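Local coordinates for cycloserine biosynthesis protein DcsG (PDB 6JIL) that catalyses the ATP- and magnesium-dependent cyclisation of O-ureido-D-serine to the antibiotic D-cycloserine, releasing ammonium, carbon dioxide, ADP and phosphate, at residues F134-T139 / A163-N168; C142-V147 / G203-P208; G185-T190 / Q221-D226. All blocks are in the same frame, centred on the assembly; numbering follows the deposited sequence.

Contact 1: residues F134-T139 / A163-N168; sequences FVVKPT and ARLLAN. With ADP (adenosine-5'-diphosphate), chain G.
Leu165 and Pro138 join helix 155-167 to strand 133-138 in the smaller, four-stranded antiparallel sheet of the ATP-grasp fold, a sheet with one face turned to a helix and the other to the nucleotide. The short axes of strand and helix pass 9.1 Å apart and run nearly parallel, at 12°. Close packing is confined to one methyl group: Leu165 CD1 lies against the N, CD and CB atoms of the Pro138 ring, 3.7 Å from Pro138 N and 3.8 Å from Pro138 CD, while the CG1 methyl of Val136 is met more loosely, 4.3 Å from Leu165 CD1. Val136 also packs on Ala158, His161 and Val162 of the same helix, which continues this apolar layer toward the helix start. The solvent side is loose: Arg164, next to Leu165 in the chain, is exposed at the helix end and takes no part in the packing against the strand.

Alternation along the strand sends Val135 and Lys137 to the opposite face, where ADP lies. Val135 CG2 packs 3.8 Å from ADP C6, against the purine. The Lys137 side chain leaves between its backbone N and carbonyl carbon (chi1 77°) and bends again at chi3, which brings the ammonium group between base and phosphate. There Gln175 OE1 is one acceptor, and the nucleotide supplies two more: Lys137 NZ donates to ADP N7 at 3.0 Å and to ADP O1A at 3.0 Å.

Contact 2: residues C142-V147 / G203-P208; sequences CYSKDV and GAMLMP. With ADP (adenosine-5'-diphosphate), chain G.
Ser144 and Val147 meet Met205 and Leu206 beside the nucleotide, from two irregular loops whose backbones stay well apart: the CA atoms of Ser144 and Met205 are 7.5 Å from each other. Cys142 to Lys145 form a type I' turn, closed by Lys145 N bonding to Cys142 O, and the turn presents Ser144 N to the beta phosphate, 2.7 Å from ADP O3B with a bent N-H...O angle of 135°. On the other loop Met205 N donates to ADP O2' at 3.2 Å.

Between these two backbone grips the side chains pack against the ribose, Met205 over one face and Leu206 and Val147 near O4'. The branched ends of Val147 and Leu206 cross at about a right angle, and Val147 CG1 reaches Leu206 CD2 at 4.0 Å; Leu206 CD2 also presses on the sugar, 3.3 Å from ADP C1'. Met205, a selenomethionine, passes its CB and CG along the ribose hydroxyls, CG lying 3.5 Å from ADP O3', before two bends carry its end away. Beside it Ser144 OG comes within 4.0 Å of Met205 CG, yet its polar partner is the carbonyl of His213.

N-H groups thus serve the beta phosphate and a ribose hydroxyl, and apolar side chains the carbon and ring-oxygen surface of the sugar. The two polar grips therefore depend on backbone position rather than on a particular polar side chain, consistent with the phosphate-covering loop between two strands of the smaller sheet in ATP-grasp enzymes.

Contact 3: residues G185-T190 / Q221-D226; sequences GETDLT and QARDAD. With ADP (adenosine-5'-diphosphate), chain G.
Leu189 and Ala225 make a small apolar contact between strand 186-192, in the interior of the larger antiparallel sheet, and the short link by which strand 220-223 leads into helix 227-244. The two strands are not neighbours in that sheet, because strand 195-202 runs between them, so the segments meet through side chains.

At the centre, the Ala225 methyl sits against the branched end of Leu189, with CB 3.5 Å from Leu189 CD2 and 3.6 Å from Leu189 CG. The leucine leaves its backbone with CG anti to the carbonyl carbon (chi1 -64°), a torsion that swings the fork toward the short link although the CB itself does not aim there. Arg230 and Ala233 of helix 227-244, Tyr196 and Ala199 of strand 195-202, and Leu257 of strand 252-259 also touch it. The outer part is thinner: Thr187 CG2 reaches the aliphatic part of exposed Arg223 at 4.5 Å, by its CG. Asp226, at the N-cap position, then opens the helix.

The other face of strand 186-192 is polar. Glu186 turns toward the nucleotide and its OE2 accepts a hydrogen bond from ADP O3' at 2.9 Å. Its OE1 lies 2.9 Å from Asp188 OD1, both of them acceptors; weak, long ion pairs of Lys202 with both carboxylates and of Arg254 with Asp188 may partly offset the negative charge gathered there, to which Asp256 adds.

One face packed under a helix and the other carrying Glu186 to the ribose is consistent with the larger sheet of the ATP-grasp fold, which has a helix on one face and the nucleotide cleft on the other.

ADP is the common element of the three contacts, all of which lie within the ATP-grasp region. Contacts 1 and 2, with centres about 14 Å apart, touch directly: Arg164 NH1 forms a salt bridge with Asp146 OD1 at 3.0 Å, and Val135 CG1 packs on Val147 CG1 at 3.8 Å, so the wall beneath the base runs on into the phosphate loop. Contact 2 joins a loop of each sheet, and contact 3 lies in the larger one, its centre about 17 Å from that of contact 2 and about 28 Å from that of contact 1. Together they serve base, phosphates and ribose. A bound magnesium ion lies about 6 Å from the Ser144 side chain; Glu269 and Glu271 form the metal site.

Contact 1: residues F134-T139 / A163-N168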
loop_
_atom_site.group_PDB
_atom_site.type_symbol
_atom_site.label_atom_id
_atom_site.label_comp_id
_atom_site.label_asym_id
_atom_site.label_seq_id
_atom_site.Cartn_x
_atom_site.Cartn_y
_atom_site.Cartn_z
ATOM N N PHE A 134 -7.321 -18.870 5.558
ATOM C CA PHE A 134 -7.689 -17.459 5.540
ATOM C C PHE A 134 -6.534 -16.639 6.072
ATOM O O PHE A 134 -5.583 -17.191 6.614
ATOM C CB PHE A 134 -8.953 -17.220 6.372
ATOM C CG PHE A 134 -8.819 -17.581 7.833
ATOM C CD1 PHE A 134 -8.725 -16.584 8.803
ATOM C CD2 PHE A 134 -8.856 -18.913 8.246
ATOM C CE1 PHE A 134 -8.678 -16.909 10.164
ATOM C CE2 PHE A 134 -8.808 -19.248 9.603
ATOM C CZ PHE A 134 -8.721 -18.244 10.563
ATOM N N VAL A 135 -6.601 -15.325 5.902
ATOM C CA VAL A 135 -5.530 -14.470 6.372
ATOM C C VAL A 135 -6.054 -13.395 7.299
ATOM O O VAL A 135 -7.158 -12.876 7.105
ATOM C CB VAL A 135 -4.804 -13.788 5.192
ATOM C CG1 VAL A 135 -3.651 -12.918 5.700
ATOM C CG2 VAL A 135 -4.294 -14.840 4.232
ATOM N N VAL A 136 -5.256 -13.078 8.314
ATOM C CA VAL A 136 -5.591 -12.036 9.264
ATOM C C VAL A 136 -4.571 -10.924 9.071
ATOM O O VAL A 136 -3.376 -11.176 8.944
ATOM C CB VAL A 136 -5.507 -12.528 10.729
ATOM C CG1 VAL A 136 -5.606 -11.325 11.686
ATOM C CG2 VAL A 136 -6.626 -13.538 11.008
ATOM N N LYS A 137 -5.042 -9.686 9.047
ATOM C CA LYS A 137 -4.134 -8.567 8.866
ATOM C C LYS A 137 -4.801 -7.273 9.302
ATOM O O LYS A 137 -6.018 -7.129 9.195
ATOM C CB LYS A 137 -3.740 -8.441 7.392
ATOM C CG LYS A 137 -4.836 -7.821 6.541
ATOM C CD LYS A 137 -4.459 -7.689 5.070
ATOM C CE LYS A 137 -4.527 -9.017 4.340
ATOM N NZ LYS A 137 -4.362 -8.846 2.865
ATOM N N PRO A 138 -4.008 -6.322 9.815
ATOM C CA PRO A 138 -4.527 -5.028 10.252
ATOM C C PRO A 138 -4.809 -4.211 8.995
ATOM O O PRO A 138 -4.135 -4.378 7.983
ATOM C CB PRO A 138 -3.372 -4.455 11.058
ATOM C CG PRO A 138 -2.180 -4.986 10.319
ATOM C CD PRO A 138 -2.565 -6.427 10.094
ATOM N N THR A 139 -5.805 -3.337 9.045
ATOM C CA THR A 139 -6.112 -2.523 7.875
ATOM C C THR A 139 -5.067 -1.431 7.711
ATOM O O THR A 139 -4.897 -0.879 6.619
ATOM C CB THR A 139 -7.461 -1.843 8.005
ATOM O OG1 THR A 139 -7.421 -0.941 9.115
ATOM C CG2 THR A 139 -8.551 -2.870 8.212
ATOM N N ALA A 163 -7.816 -10.252 18.143
ATOM C CA ALA A 163 -8.018 -9.505 19.373
ATOM C C ALA A 163 -6.844 -8.579 19.655
ATOM O O ALA A 163 -7.036 -7.420 20.022
ATOM C CB ALA A 163 -8.228 -10.461 20.546
ATOM N N ARG A 164 -5.635 -9.098 19.474
ATOM C CA ARG A 164 -4.412 -8.337 19.711
ATOM C C ARG A 164 -4.397 -7.052 18.887
ATOM O O ARG A 164 -3.924 -6.016 19.349
ATOM C CB ARG A 164 -3.185 -9.207 19.370
ATOM C CG ARG A 164 -1.839 -8.493 19.474
ATOM C CD ARG A 164 -0.653 -9.471 19.363
ATOM N NE ARG A 164 -0.484 -10.061 18.032
ATOM C CZ ARG A 164 0.088 -9.440 17.002
ATOM N NH1 ARG A 164 0.556 -8.205 17.142
ATOM N NH2 ARG A 164 0.192 -10.053 15.828
ATOM N N LEU A 165 -4.922 -7.127 17.667
ATOM C CA LEU A 165 -4.960 -5.975 16.772
ATOM C C LEU A 165 -6.042 -4.973 17.151
ATOM O O LEU A 165 -5.842 -3.763 17.068
ATOM C CB LEU A 165 -5.171 -6.435 15.325
ATOM C CG LEU A 165 -4.000 -7.223 14.739
ATOM C CD1 LEU A 165 -4.270 -7.559 13.279
ATOM C CD2 LEU A 165 -2.742 -6.389 14.864
ATOM N N LEU A 166 -7.195 -5.485 17.554
ATOM C CA LEU A 166 -8.292 -4.621 17.955
ATOM C C LEU A 166 -7.881 -3.854 19.207
ATOM O O LEU A 166 -8.191 -2.670 19.355
ATOM C CB LEU A 166 -9.543 -5.458 18.238
ATOM C CG LEU A 166 -10.055 -6.300 17.065
ATOM C CD1 LEU A 166 -11.262 -7.112 17.506
ATOM C CD2 LEU A 166 -10.414 -5.390 15.889
ATOM N N ALA A 167 -7.171 -4.539 20.099
ATOM C CA ALA A 167 -6.716 -3.941 21.347
ATOM C C ALA A 167 -5.874 -2.701 21.094
ATOM O O ALA A 167 -5.897 -1.761 21.880
ATOM C CB ALA A 167 -5.916 -4.958 22.153
ATOM N N ASN A 168 -5.123 -2.708 19.999
ATOM C CA ASN A 168 -4.283 -1.570 19.652
ATOM C C ASN A 168 -5.149 -0.537 18.938
ATOM O O ASN A 168 -4.662 0.501 18.504
ATOM C CB ASN A 168 -3.120 -2.029 18.761
ATOM C CG ASN A 168 -2.211 -0.884 18.333
ATOM O OD1 ASN A 168 -1.919 0.021 19.118
ATOM N ND2 ASN A 168 -1.744 -0.929 17.087
HETATM P PB ADP G . 0.975 -5.492 3.321
HETATM O O1B ADP G . 1.943 -5.954 2.116
HETATM O O2B ADP G . 0.563 -4.035 3.121
HETATM O O3B ADP G . 1.744 -5.630 4.653
HETATM P PA ADP G . -0.608 -7.403 2.134
HETATM O O1A ADP G . -2.021 -7.380 1.761
HETATM O O2A ADP G . 0.239 -6.978 0.857
HETATM O O3A ADP G . -0.392 -6.385 3.393
HETATM O "O5'" ADP G . -0.241 -8.891 2.624
HETATM C "C5'" ADP G . 1.177 -9.056 2.635
HETATM C "C4'" ADP G . 1.520 -10.372 1.925
HETATM O "O4'" ADP G . 0.757 -11.457 2.497
HETATM C "C3'" ADP G . 1.169 -10.306 0.444
HETATM O "O3'" ADP G . 2.253 -9.813 -0.335
HETATM C "C2'" ADP G . 0.796 -11.752 0.112
HETATM O "O2'" ADP G . 1.937 -12.513 -0.297
HETATM C "C1'" ADP G . 0.180 -12.274 1.431
HETATM N N9 ADP G . -1.307 -12.176 1.416
HETATM C C8 ADP G . -2.086 -11.277 2.103
HETATM N N7 ADP G . -3.348 -11.515 1.902
HETATM C C5 ADP G . -3.476 -12.574 1.076
HETATM C C6 ADP G . -4.562 -13.405 0.687
HETATM N N6 ADP G . -5.868 -13.057 1.000
HETATM N N1 ADP G . -4.296 -14.547 0.024
HETATM C C2 ADP G . -3.048 -14.916 -0.270
HETATM N N3 ADP G . -2.000 -14.174 0.080
HETATM C C4 ADP G . -2.160 -13.014 0.744
#

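Contact 2: residues C142-V147 / G203-P208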
loop_
_atom_site.group_PDB
_atom_site.type_symbol
_atom_site.label_atom_id
_atom_site.label_comp_id
_atom_site.label_asym_id
_atom_site.label_seq_id
_atom_site.Cartn_x
_atom_site.Cartn_y
_atom_site.Cartn_z
ATOM N N CYS A 142 1.819 -2.420 6.672
ATOM C CA CYS A 142 2.609 -2.568 5.451
ATOM C C CYS A 142 3.780 -3.493 5.724
ATOM O O CYS A 142 4.032 -3.886 6.869
ATOM C CB CYS A 142 3.149 -1.214 4.960
ATOM S SG CYS A 142 4.459 -0.451 5.984
ATOM N N TYR A 143 4.489 -3.845 4.659
ATOM C CA TYR A 143 5.661 -4.701 4.763
ATOM C C TYR A 143 5.386 -5.990 5.540
ATOM O O TYR A 143 6.205 -6.424 6.347
ATOM C CB TYR A 143 6.784 -3.903 5.425
ATOM C CG TYR A 143 8.171 -4.284 4.967
ATOM C CD1 TYR A 143 8.512 -4.253 3.616
ATOM C CD2 TYR A 143 9.150 -4.661 5.887
ATOM C CE1 TYR A 143 9.803 -4.593 3.188
ATOM C CE2 TYR A 143 10.432 -4.999 5.472
ATOM C CZ TYR A 143 10.752 -4.963 4.122
ATOM O OH TYR A 143 12.024 -5.300 3.720
ATOM N N SER A 144 4.227 -6.593 5.291
ATOM C CA SER A 144 3.832 -7.838 5.949
ATOM C C SER A 144 3.596 -7.741 7.462
ATOM O O SER A 144 3.474 -8.769 8.127
ATOM C CB SER A 144 4.876 -8.926 5.683
ATOM O OG SER A 144 5.000 -9.206 4.296
ATOM N N LYS A 145 3.520 -6.532 8.014
ATOM C CA LYS A 145 3.304 -6.391 9.454
ATOM C C LYS A 145 2.029 -7.058 9.991
ATOM O O LYS A 145 0.926 -6.827 9.494
ATOM C CB LYS A 145 3.288 -4.920 9.862
ATOM C CG LYS A 145 3.277 -4.753 11.373
ATOM C CD LYS A 145 3.215 -3.306 11.806
ATOM C CE LYS A 145 3.422 -3.211 13.301
ATOM N NZ LYS A 145 4.680 -3.926 13.681
ATOM N N ASP A 146 2.202 -7.870 11.026
ATOM C CA ASP A 146 1.110 -8.594 11.683
ATOM C C ASP A 146 0.164 -9.308 10.729
ATOM O O ASP A 146 -1.033 -9.423 11.000
ATOM C CB ASP A 146 0.314 -7.655 12.596
ATOM C CG ASP A 146 1.158 -7.100 13.734
ATOM O OD1 ASP A 146 1.806 -7.893 14.437
ATOM O OD2 ASP A 146 1.172 -5.868 13.932
ATOM N N VAL A 147 0.708 -9.793 9.617
ATOM C CA VAL A 147 -0.083 -10.518 8.639
ATOM C C VAL A 147 0.195 -11.996 8.846
ATOM O O VAL A 147 1.355 -12.394 8.968
ATOM C CB VAL A 147 0.311 -10.143 7.206
ATOM C CG1 VAL A 147 -0.471 -10.982 6.226
ATOM C CG2 VAL A 147 0.058 -8.663 6.966
ATOM N N GLY A 203 7.171 -12.696 -4.895
ATOM C CA GLY A 203 6.841 -14.023 -4.410
ATOM C C GLY A 203 5.870 -14.004 -3.246
ATOM O O GLY A 203 5.612 -12.953 -2.662
ATOM N N ALA A 204 5.326 -15.172 -2.912
ATOM C CA ALA A 204 4.391 -15.290 -1.800
ATOM C C ALA A 204 5.125 -14.888 -0.524
ATOM O O ALA A 204 6.332 -15.068 -0.423
ATOM C CB ALA A 204 3.883 -16.726 -1.699
HETATM N N MSE A 205 4.401 -14.343 0.448
HETATM C CA MSE A 205 5.015 -13.911 1.703
HETATM C C MSE A 205 4.658 -14.813 2.883
HETATM O O MSE A 205 5.432 -14.955 3.833
HETATM C CB MSE A 205 4.582 -12.480 2.022
HETATM C CG MSE A 205 5.079 -11.436 1.035
HETATM SE SE MSE A 205 6.987 -11.136 1.179
HETATM C CE MSE A 205 7.580 -11.873 -0.508
ATOM N N LEU A 206 3.477 -15.412 2.817
ATOM C CA LEU A 206 2.989 -16.287 3.871
ATOM C C LEU A 206 3.268 -17.756 3.544
ATOM O O LEU A 206 2.617 -18.342 2.676
ATOM C CB LEU A 206 1.486 -16.063 4.045
ATOM C CG LEU A 206 0.973 -14.811 4.773
ATOM C CD1 LEU A 206 2.059 -13.751 4.898
ATOM C CD2 LEU A 206 -0.237 -14.284 4.039
HETATM N N MSE A 207 4.231 -18.350 4.244
HETATM C CA MSE A 207 4.587 -19.747 4.015
HETATM C C MSE A 207 3.620 -20.701 4.703
HETATM O O MSE A 207 3.093 -20.403 5.774
HETATM C CB MSE A 207 6.003 -20.028 4.521
HETATM C CG MSE A 207 7.100 -19.247 3.814
HETATM SE SE MSE A 207 7.048 -19.370 1.877
HETATM C CE MSE A 207 7.147 -21.293 1.676
ATOM N N PRO A 208 3.374 -21.871 4.094
ATOM C CA PRO A 208 2.463 -22.862 4.673
ATOM C C PRO A 208 2.887 -23.273 6.086
ATOM O O PRO A 208 2.055 -23.649 6.901
ATOM C CB PRO A 208 2.550 -24.025 3.688
ATOM C CG PRO A 208 2.849 -23.347 2.389
ATOM C CD PRO A 208 3.883 -22.330 2.789
HETATM P PB ADP G . 0.975 -5.492 3.321
HETATM O O1B ADP G . 1.943 -5.954 2.116
HETATM O O2B ADP G . 0.563 -4.035 3.121
HETATM O O3B ADP G . 1.744 -5.630 4.653
HETATM P PA ADP G . -0.608 -7.403 2.134
HETATM O O1A ADP G . -2.021 -7.380 1.761
HETATM O O2A ADP G . 0.239 -6.978 0.857
HETATM O O3A ADP G . -0.392 -6.385 3.393
HETATM O "O5'" ADP G . -0.241 -8.891 2.624
HETATM C "C5'" ADP G . 1.177 -9.056 2.635
HETATM C "C4'" ADP G . 1.520 -10.372 1.925
HETATM O "O4'" ADP G . 0.757 -11.457 2.497
HETATM C "C3'" ADP G . 1.169 -10.306 0.444
HETATM O "O3'" ADP G . 2.253 -9.813 -0.335
HETATM C "C2'" ADP G . 0.796 -11.752 0.112
HETATM O "O2'" ADP G . 1.937 -12.513 -0.297
HETATM C "C1'" ADP G . 0.180 -12.274 1.431
HETATM N N9 ADP G . -1.307 -12.176 1.416
HETATM C C8 ADP G . -2.086 -11.277 2.103
HETATM N N7 ADP G . -3.348 -11.515 1.902
HETATM C C5 ADP G . -3.476 -12.574 1.076
HETATM C C6 ADP G . -4.562 -13.405 0.687
HETATM N N6 ADP G . -5.868 -13.057 1.000
HETATM N N1 ADP G . -4.296 -14.547 0.024
HETATM C C2 ADP G . -3.048 -14.916 -0.270
HETATM N N3 ADP G . -2.000 -14.174 0.080
HETATM C C4 ADP G . -2.160 -13.014 0.744
#

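Contact 3: residues G185-T190 / Q221-D226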
loop_
_atom_site.group_PDB
_atom_site.type_symbol
_atom_site.label_atom_id
_atom_site.label_comp_id
_atom_site.label_asym_id
_atom_site.label_seq_id
_atom_site.Cartn_x
_atom_site.Cartn_y
_atom_site.Cartn_z
ATOM N N GLY A 185 2.643 -16.122 -6.898
ATOM C CA GLY A 185 2.852 -14.884 -6.176
ATOM C C GLY A 185 1.829 -13.824 -6.533
ATOM O O GLY A 185 0.632 -14.103 -6.591
ATOM N N GLU A 186 2.306 -12.607 -6.784
ATOM C CA GLU A 186 1.430 -11.490 -7.121
ATOM C C GLU A 186 2.143 -10.566 -8.104
ATOM O O GLU A 186 3.357 -10.654 -8.275
ATOM C CB GLU A 186 1.083 -10.707 -5.849
ATOM C CG GLU A 186 2.167 -9.723 -5.439
ATOM C CD GLU A 186 2.040 -9.248 -4.008
ATOM O OE1 GLU A 186 2.371 -8.076 -3.746
ATOM O OE2 GLU A 186 1.632 -10.047 -3.143
ATOM N N THR A 187 1.388 -9.677 -8.743
ATOM C CA THR A 187 1.975 -8.733 -9.686
ATOM C C THR A 187 1.668 -7.317 -9.207
ATOM O O THR A 187 0.507 -6.965 -8.985
ATOM C CB THR A 187 1.417 -8.941 -11.109
ATOM O OG1 THR A 187 1.617 -10.306 -11.502
ATOM C CG2 THR A 187 2.137 -8.038 -12.102
ATOM N N ASP A 188 2.720 -6.520 -9.037
ATOM C CA ASP A 188 2.599 -5.144 -8.565
ATOM C C ASP A 188 2.857 -4.145 -9.694
ATOM O O ASP A 188 3.986 -4.025 -10.176
ATOM C CB ASP A 188 3.589 -4.904 -7.417
ATOM C CG ASP A 188 3.279 -5.751 -6.178
ATOM O OD1 ASP A 188 2.429 -6.666 -6.266
ATOM O OD2 ASP A 188 3.892 -5.502 -5.117
ATOM N N LEU A 189 1.810 -3.427 -10.106
ATOM C CA LEU A 189 1.917 -2.453 -11.189
ATOM C C LEU A 189 2.079 -1.022 -10.683
ATOM O O LEU A 189 1.380 -0.585 -9.771
ATOM C CB LEU A 189 0.685 -2.520 -12.100
ATOM C CG LEU A 189 0.381 -3.791 -12.905
ATOM C CD1 LEU A 189 -0.043 -4.919 -11.974
ATOM C CD2 LEU A 189 -0.732 -3.491 -13.910
ATOM N N THR A 190 3.000 -0.287 -11.294
ATOM C CA THR A 190 3.252 1.091 -10.911
ATOM C C THR A 190 2.724 2.043 -11.977
ATOM O O THR A 190 2.961 1.850 -13.169
ATOM C CB THR A 190 4.743 1.322 -10.713
ATOM O OG1 THR A 190 5.178 0.574 -9.573
ATOM C CG2 THR A 190 5.037 2.787 -10.498
ATOM N N GLN A 221 11.191 -9.202 -9.060
ATOM C CA GLN A 221 11.770 -9.294 -10.389
ATOM C C GLN A 221 10.870 -8.636 -11.425
ATOM O O GLN A 221 9.645 -8.769 -11.370
ATOM C CB GLN A 221 12.055 -10.750 -10.770
ATOM C CG GLN A 221 10.919 -11.710 -10.597
ATOM C CD GLN A 221 11.309 -13.113 -11.016
ATOM O OE1 GLN A 221 12.294 -13.670 -10.523
ATOM N NE2 GLN A 221 10.539 -13.696 -11.934
ATOM N N ALA A 222 11.492 -7.905 -12.348
ATOM C CA ALA A 222 10.779 -7.201 -13.412
ATOM C C ALA A 222 9.737 -8.090 -14.089
ATOM O O ALA A 222 9.995 -9.249 -14.397
ATOM C CB ALA A 222 11.771 -6.678 -14.450
ATOM N N ARG A 223 8.557 -7.532 -14.316
ATOM C CA ARG A 223 7.474 -8.268 -14.948
ATOM C C ARG A 223 6.719 -7.348 -15.896
ATOM O O ARG A 223 6.655 -6.139 -15.693
ATOM C CB ARG A 223 6.509 -8.783 -13.885
ATOM C CG ARG A 223 5.564 -9.871 -14.352
ATOM C CD ARG A 223 6.236 -11.235 -14.263
ATOM N NE ARG A 223 5.321 -12.248 -13.744
ATOM C CZ ARG A 223 5.700 -13.450 -13.318
ATOM N NH1 ARG A 223 6.984 -13.795 -13.347
ATOM N NH2 ARG A 223 4.799 -14.307 -12.852
ATOM N N ASP A 224 6.147 -7.920 -16.938
ATOM C CA ASP A 224 5.375 -7.121 -17.873
ATOM C C ASP A 224 3.917 -7.491 -17.649
ATOM O O ASP A 224 3.491 -8.593 -17.994
ATOM C CB ASP A 224 5.797 -7.438 -19.298
ATOM C CG ASP A 224 5.987 -6.195 -20.122
ATOM O OD1 ASP A 224 4.969 -5.626 -20.574
ATOM O OD2 ASP A 224 7.157 -5.777 -20.299
ATOM N N ALA A 225 3.161 -6.580 -17.048
ATOM C CA ALA A 225 1.752 -6.834 -16.756
ATOM C C ALA A 225 0.954 -6.945 -18.045
ATOM O O ALA A 225 1.174 -6.171 -18.978
ATOM C CB ALA A 225 1.187 -5.717 -15.885
ATOM N N ASP A 226 0.034 -7.904 -18.105
ATOM C CA ASP A 226 -0.775 -8.064 -19.305
ATOM C C ASP A 226 -1.915 -7.059 -19.315
ATOM O O ASP A 226 -2.114 -6.323 -18.344
ATOM C CB ASP A 226 -1.317 -9.496 -19.437
ATOM C CG ASP A 226 -2.027 -9.983 -18.194
ATOM O OD1 ASP A 226 -1.337 -10.371 -17.228
ATOM O OD2 ASP A 226 -3.275 -9.982 -18.174
HETATM P PB ADP G . 0.975 -5.492 3.321
HETATM O O1B ADP G . 1.943 -5.954 2.116
HETATM O O2B ADP G . 0.563 -4.035 3.121
HETATM O O3B ADP G . 1.744 -5.630 4.653
HETATM P PA ADP G . -0.608 -7.403 2.134
HETATM O O1A ADP G . -2.021 -7.380 1.761
HETATM O O2A ADP G . 0.239 -6.978 0.857
HETATM O O3A ADP G . -0.392 -6.385 3.393
HETATM O "O5'" ADP G . -0.241 -8.891 2.624
HETATM C "C5'" ADP G . 1.177 -9.056 2.635
HETATM C "C4'" ADP G . 1.520 -10.372 1.925
HETATM O "O4'" ADP G . 0.757 -11.457 2.497
HETATM C "C3'" ADP G . 1.169 -10.306 0.444
HETATM O "O3'" ADP G . 2.253 -9.813 -0.335
HETATM C "C2'" ADP G . 0.796 -11.752 0.112
HETATM O "O2'" ADP G . 1.937 -12.513 -0.297
HETATM C "C1'" ADP G . 0.180 -12.274 1.431
HETATM N N9 ADP G . -1.307 -12.176 1.416
HETATM C C8 ADP G . -2.086 -11.277 2.103
HETATM N N7 ADP G . -3.348 -11.515 1.902
HETATM C C5 ADP G . -3.476 -12.574 1.076
HETATM C C6 ADP G . -4.562 -13.405 0.687
HETATM N N6 ADP G . -5.868 -13.057 1.000
HETATM N N1 ADP G . -4.296 -14.547 0.024
HETATM C C2 ADP G . -3.048 -14.916 -0.270
HETATM N N3 ADP G . -2.000 -14.174 0.080
HETATM C C4 ADP G . -2.160 -13.014 0.744
#